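Local coordinates for protein NOVW (Streptomyces niveus, PDB 2C0Z) that catalyses the 3-epimerisation of a dTDP-4-keto-6-deoxy sugar, acting together with NovU in the biosynthesis of the antibiotic novobiocin, at residues A89-V94 against G105-T110. Numbering follows the deposited sequence.
Sequences AVFDVV and GCWEGT
Asp92 and Thr110 form one hydrogen-bonded pair of this antiparallel hairpin, Val94 and Glu108 the next, with the non-hydrogen-bonded pair Val93 and Gly109 between them. Thr110 N gives Asp92 O a bond of 2.8 Å, Val94 N gives Glu108 O one of 3.0 Å, and both bonds are returned. At the non-hydrogen-bonded pair the backbones close in: Gly109 CA lies 3.1 Å from Asp92 O in a CA-H...O contact.

Trp107 can be followed outward. Its CB sits 3.3 Å from Val94 O and also touches Val93 CG1. A chi1 of 67° sets CG between the residue's own backbone N and carbonyl carbon. Beyond it, CE3 meets Val93 CG1 at 3.8 Å. Farther out, CZ3 meets Phe91 CZ at 3.8 Å, edge to edge, the two side chains crossing at about a right angle, and CH2 also approaches Phe91 CZ. NE1 makes a weak hydrogen bond to Leu162 O. Phe91 CZ also rests on Gly109 CA.

On the face that carries Asp92 and Thr110, a water donates to Thr110 OG1 at 3.0 Å and is also near enough to donate to Asp92 O and OD2, while Asp92 OD1 is hydrogen-bonded to His128 NE2. The hairpin of this cupin fold thus packs Phe91, Val93 and Trp107 together on one face; on the other, beside Val94, the buried Asp92 carboxylate probably orients His128, a likely substrate-binding residue.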
loop_
_atom_site.group_PDB
_atom_site.type_symbol
_atom_site.label_atom_id
_atom_site.label_comp_id
_atom_site.label_asym_id
_atom_site.label_seq_id
_atom_site.Cartn_x
_atom_site.Cartn_y
_atom_site.Cartn_z
ATOM N N ALA A 89 0.073 5.917 -14.351
ATOM C CA ALA A 89 -0.573 7.187 -14.093
ATOM C C ALA A 89 -2.076 7.061 -14.256
ATOM O O ALA A 89 -2.561 6.397 -15.169
ATOM C CB ALA A 89 -0.037 8.289 -15.046
ATOM N N VAL A 90 -2.807 7.725 -13.375
ATOM C CA VAL A 90 -4.272 7.770 -13.471
ATOM C C VAL A 90 -4.759 9.188 -13.270
ATOM O O VAL A 90 -4.098 10.011 -12.629
ATOM C CB VAL A 90 -5.050 6.854 -12.494
ATOM C CG1 VAL A 90 -4.536 5.410 -12.549
ATOM C CG2 VAL A 90 -5.106 7.419 -11.076
ATOM N N PHE A 91 -5.906 9.478 -13.882
ATOM C CA PHE A 91 -6.663 10.656 -13.554
ATOM C C PHE A 91 -7.662 10.213 -12.492
ATOM O O PHE A 91 -8.608 9.469 -12.785
ATOM C CB PHE A 91 -7.354 11.171 -14.812
ATOM C CG PHE A 91 -8.122 12.456 -14.616
ATOM C CD1 PHE A 91 -7.444 13.639 -14.365
ATOM C CD2 PHE A 91 -9.520 12.475 -14.698
ATOM C CE1 PHE A 91 -8.147 14.858 -14.213
ATOM C CE2 PHE A 91 -10.228 13.685 -14.588
ATOM C CZ PHE A 91 -9.533 14.865 -14.325
ATOM N N ASP A 92 -7.447 10.651 -11.263
ATOM C CA ASP A 92 -8.251 10.228 -10.121
ATOM C C ASP A 92 -9.310 11.269 -9.814
ATOM O O ASP A 92 -9.023 12.464 -9.751
ATOM C CB ASP A 92 -7.339 10.063 -8.904
ATOM C CG ASP A 92 -8.048 9.421 -7.764
ATOM O OD1 ASP A 92 -8.136 8.167 -7.807
ATOM O OD2 ASP A 92 -8.600 10.091 -6.856
ATOM N N VAL A 93 -10.532 10.828 -9.599
ATOM C CA VAL A 93 -11.670 11.753 -9.408
ATOM C C VAL A 93 -12.410 11.457 -8.133
ATOM O O VAL A 93 -12.784 10.299 -7.838
ATOM C CB VAL A 93 -12.624 11.683 -10.617
ATOM C CG1 VAL A 93 -13.882 12.528 -10.433
ATOM C CG2 VAL A 93 -11.897 12.123 -11.853
ATOM N N VAL A 94 -12.630 12.509 -7.363
ATOM C CA VAL A 94 -13.507 12.447 -6.201
ATOM C C VAL A 94 -14.778 13.233 -6.515
ATOM O O VAL A 94 -14.756 14.262 -7.221
ATOM C CB VAL A 94 -12.843 12.962 -4.904
ATOM C CG1 VAL A 94 -11.708 12.040 -4.462
ATOM C CG2 VAL A 94 -12.304 14.365 -5.080
ATOM N N GLY A 105 -22.510 17.300 -5.871
ATOM C CA GLY A 105 -22.489 17.198 -7.324
ATOM C C GLY A 105 -21.306 17.834 -8.018
ATOM O O GLY A 105 -21.310 17.996 -9.258
ATOM N N CYS A 106 -20.314 18.227 -7.218
ATOM C CA CYS A 106 -19.049 18.711 -7.739
ATOM C C CYS A 106 -18.049 17.569 -7.743
ATOM O O CYS A 106 -18.162 16.605 -6.978
ATOM C CB CYS A 106 -18.482 19.831 -6.874
ATOM S SG CYS A 106 -19.588 21.261 -6.765
ATOM N N TRP A 107 -17.070 17.710 -8.619
ATOM C CA TRP A 107 -15.957 16.759 -8.640
ATOM C C TRP A 107 -14.611 17.457 -8.733
ATOM O O TRP A 107 -14.510 18.636 -9.028
ATOM C CB TRP A 107 -16.165 15.768 -9.785
ATOM C CG TRP A 107 -16.081 16.339 -11.158
ATOM C CD1 TRP A 107 -17.135 16.843 -11.916
ATOM C CD2 TRP A 107 -14.917 16.439 -12.004
ATOM N NE1 TRP A 107 -16.674 17.273 -13.131
ATOM C CE2 TRP A 107 -15.323 17.035 -13.221
ATOM C CE3 TRP A 107 -13.565 16.089 -11.855
ATOM C CZ2 TRP A 107 -14.432 17.309 -14.266
ATOM C CZ3 TRP A 107 -12.675 16.363 -12.913
ATOM C CH2 TRP A 107 -13.108 16.950 -14.100
ATOM N N GLU A 108 -13.571 16.705 -8.442
ATOM C CA GLU A 108 -12.217 17.204 -8.578
ATOM C C GLU A 108 -11.323 16.068 -9.009
ATOM O O GLU A 108 -11.378 14.988 -8.454
ATOM C CB GLU A 108 -11.710 17.832 -7.285
ATOM C CG GLU A 108 -10.381 18.554 -7.461
ATOM C CD GLU A 108 -10.051 19.502 -6.319
ATOM O OE1 GLU A 108 -10.909 19.769 -5.452
ATOM O OE2 GLU A 108 -8.909 20.006 -6.305
ATOM N N GLY A 109 -10.498 16.351 -10.003
ATOM C CA GLY A 109 -9.550 15.388 -10.533
ATOM C C GLY A 109 -8.140 15.719 -10.085
ATOM O O GLY A 109 -7.761 16.892 -9.986
ATOM N N THR A 110 -7.372 14.667 -9.807
ATOM C CA THR A 110 -5.978 14.761 -9.382
ATOM C C THR A 110 -5.172 13.759 -10.195
ATOM O O THR A 110 -5.592 12.623 -10.367
ATOM C CB THR A 110 -5.856 14.359 -7.878
ATOM O OG1 THR A 110 -6.690 15.213 -7.059
ATOM C CG2 THR A 110 -4.476 14.588 -7.347
HETATM O O HOH W 1 -8.908 13.269 -6.954
#